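Local coordinates for GAF domain/HD domain protein (Geobacter sulfurreducens, PDB 3EEA) that is of unknown function, with a GAF domain that probably serves as a sensory module, and possibly has phosphatase activity as the full-length protein, at residues K27-R32 with M126-D131. Residues are numbered along the deposited sequence; the frame is centred on the assembly and turned at random.
Sequences KLVKTR and MARTRD
Arg128, near the end of strand 119-129, sends its guanidinium to the backbone carbonyl of Lys30: NH2 donates to Lys30 O over 2.7 Å, the N-H pointing almost straight at the oxygen (179°). The acceptor lies in the guanidinium plane and is met on a lone pair, so the flat group approaches edge-on. Arg128 CG sits between its own backbone N and carbonyl carbon (chi1 49°), and the chain then runs extended to NE, with CD 3.0 Å from the same Lys30 O. Val29 CG1 lies obliquely 3.9 Å from Arg128 NH2, the two side chains crossing at about a right angle. The other terminal nitrogen, NH1, is engaged by a salt bridge to Glu139 and a hydrogen bond to Pro133 O, while Phe135 adds a cation-pi contact. An alanine in place of Arg128 would probably leave Lys30 O without this donor and Glu139 without its charged mate, loosening the link between the loop after helix 14-28 and the 133-139 region. Met126 bends at chi3 (67°) and brings CE to Thr31 CG2 at a tight 3.3 Å, its side chain passing obliquely across the threonine. The backbones also join directly: Arg32 N donates to Ala127 O over 2.7 Å, a less straight bond than that of Arg128. The Arg32 chain is extended as far as NE, and NH1 lies 3.8 Å from Thr129 CG2, crossing that side chain at about a right angle; NH2 makes a weak hydrogen bond to a bound polyether, probably from the crystallisation liquor. The contact thus ties the loop entering strand 33-39 to the neighbouring antiparallel strand 119-129, with Arg32 among the residues lining the polyether pocket, in a GAF fold of 2-1-5-4-3 strand order.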
loop_
_atom_site.group_PDB
_atom_site.type_symbol
_atom_site.label_atom_id
_atom_site.label_comp_id
_atom_site.label_asym_id
_atom_site.label_seq_id
_atom_site.Cartn_x
_atom_site.Cartn_y
_atom_site.Cartn_z
ATOM N N LYS A 27 -0.138 -10.167 -2.714
ATOM C CA LYS A 27 0.518 -10.561 -1.471
ATOM C C LYS A 27 -0.368 -10.390 -0.241
ATOM O O LYS A 27 -0.197 -11.111 0.775
ATOM C CB LYS A 27 1.783 -9.771 -1.299
ATOM C CG LYS A 27 2.874 -10.179 -2.269
ATOM C CD LYS A 27 4.119 -9.467 -1.870
ATOM C CE LYS A 27 5.176 -9.615 -2.906
ATOM N NZ LYS A 27 6.359 -8.931 -2.345
ATOM N N LEU A 28 -1.309 -9.455 -0.297
ATOM C CA LEU A 28 -2.155 -9.189 0.869
ATOM C C LEU A 28 -3.477 -9.952 0.868
ATOM O O LEU A 28 -4.065 -10.152 1.919
ATOM C CB LEU A 28 -2.478 -7.678 0.937
ATOM C CG LEU A 28 -1.270 -6.837 1.337
ATOM C CD1 LEU A 28 -1.589 -5.368 1.254
ATOM C CD2 LEU A 28 -0.753 -7.300 2.744
ATOM N N VAL A 29 -3.970 -10.313 -0.317
ATOM C CA VAL A 29 -5.293 -10.919 -0.452
ATOM C C VAL A 29 -5.146 -12.069 -1.410
ATOM O O VAL A 29 -4.612 -11.903 -2.491
ATOM C CB VAL A 29 -6.340 -9.894 -0.988
ATOM C CG1 VAL A 29 -7.737 -10.565 -1.172
ATOM C CG2 VAL A 29 -6.476 -8.647 -0.065
ATOM N N LYS A 30 -5.581 -13.263 -1.007
ATOM C CA LYS A 30 -5.515 -14.451 -1.894
ATOM C C LYS A 30 -6.436 -14.236 -3.103
ATOM O O LYS A 30 -7.640 -13.961 -2.966
ATOM C CB LYS A 30 -5.903 -15.732 -1.129
ATOM C CG LYS A 30 -4.876 -16.074 -0.064
ATOM C CD LYS A 30 -5.214 -17.340 0.763
ATOM C CE LYS A 30 -4.111 -17.645 1.817
ATOM N NZ LYS A 30 -4.439 -18.863 2.647
ATOM N N THR A 31 -5.858 -14.334 -4.297
ATOM C CA THR A 31 -6.601 -14.095 -5.526
ATOM C C THR A 31 -6.064 -15.000 -6.639
ATOM O O THR A 31 -4.874 -15.381 -6.624
ATOM C CB THR A 31 -6.407 -12.598 -5.994
ATOM O OG1 THR A 31 -5.062 -12.405 -6.468
ATOM C CG2 THR A 31 -6.628 -11.648 -4.880
ATOM N N ARG A 32 -6.911 -15.362 -7.590
ATOM C CA ARG A 32 -6.439 -16.058 -8.781
ATOM C C ARG A 32 -5.762 -15.087 -9.766
ATOM O O ARG A 32 -4.667 -15.346 -10.322
ATOM C CB ARG A 32 -7.616 -16.753 -9.397
ATOM C CG ARG A 32 -7.337 -17.577 -10.628
ATOM C CD ARG A 32 -8.627 -18.057 -11.183
ATOM N NE ARG A 32 -8.430 -18.741 -12.450
ATOM C CZ ARG A 32 -8.090 -20.029 -12.553
ATOM N NH1 ARG A 32 -7.867 -20.761 -11.458
ATOM N NH2 ARG A 32 -7.937 -20.572 -13.755
ATOM N N MET A 126 -10.628 -8.255 -9.481
ATOM C CA MET A 126 -9.919 -9.315 -8.748
ATOM C C MET A 126 -10.826 -10.512 -8.745
ATOM O O MET A 126 -12.028 -10.357 -8.623
ATOM C CB MET A 126 -9.615 -8.868 -7.338
ATOM C CG MET A 126 -8.576 -7.680 -7.349
ATOM S SD MET A 126 -8.167 -7.101 -5.718
ATOM C CE MET A 126 -7.313 -8.450 -5.024
ATOM N N ALA A 127 -10.241 -11.698 -8.942
ATOM C CA ALA A 127 -11.020 -12.914 -9.095
ATOM C C ALA A 127 -10.411 -14.023 -8.263
ATOM O O ALA A 127 -9.194 -14.111 -8.136
ATOM C CB ALA A 127 -11.053 -13.354 -10.593
ATOM N N ARG A 128 -11.279 -14.854 -7.732
ATOM C CA ARG A 128 -10.888 -16.191 -7.306
ATOM C C ARG A 128 -11.999 -17.213 -7.578
ATOM O O ARG A 128 -13.156 -16.848 -7.893
ATOM C CB ARG A 128 -10.348 -16.218 -5.875
ATOM C CG ARG A 128 -11.090 -15.587 -4.904
ATOM C CD ARG A 128 -10.198 -15.378 -3.666
ATOM N NE ARG A 128 -11.038 -15.188 -2.541
ATOM C CZ ARG A 128 -10.770 -14.544 -1.404
ATOM N NH1 ARG A 128 -11.748 -14.496 -0.539
ATOM N NH2 ARG A 128 -9.630 -13.945 -1.126
ATOM N N THR A 129 -11.632 -18.502 -7.537
ATOM C CA THR A 129 -12.586 -19.531 -7.930
ATOM C C THR A 129 -13.654 -19.575 -6.893
ATOM O O THR A 129 -13.385 -19.296 -5.723
ATOM C CB THR A 129 -11.922 -20.900 -8.122
ATOM O OG1 THR A 129 -11.139 -21.210 -6.965
ATOM C CG2 THR A 129 -11.011 -20.847 -9.361
ATOM N N ARG A 130 -14.866 -19.900 -7.337
ATOM C CA ARG A 130 -16.074 -19.847 -6.520
ATOM C C ARG A 130 -16.182 -20.902 -5.418
ATOM O O ARG A 130 -17.104 -20.834 -4.611
ATOM C CB ARG A 130 -17.319 -20.014 -7.400
ATOM C CG ARG A 130 -17.574 -18.890 -8.359
ATOM C CD ARG A 130 -18.860 -19.141 -9.129
ATOM N NE ARG A 130 -20.019 -18.904 -8.267
ATOM C CZ ARG A 130 -20.943 -19.800 -7.922
ATOM N NH1 ARG A 130 -20.904 -21.045 -8.356
ATOM N NH2 ARG A 130 -21.931 -19.425 -7.120
ATOM N N ASP A 131 -15.300 -21.886 -5.413
ATOM C CA ASP A 131 -15.266 -22.869 -4.307
ATOM C C ASP A 131 -14.547 -22.286 -3.069
ATOM O O ASP A 131 -14.653 -22.837 -1.981
ATOM C CB ASP A 131 -14.636 -24.201 -4.746
ATOM C CG ASP A 131 -13.293 -24.024 -5.390
ATOM O OD1 ASP A 131 -13.018 -22.902 -5.846
ATOM O OD2 ASP A 131 -12.522 -24.993 -5.479
#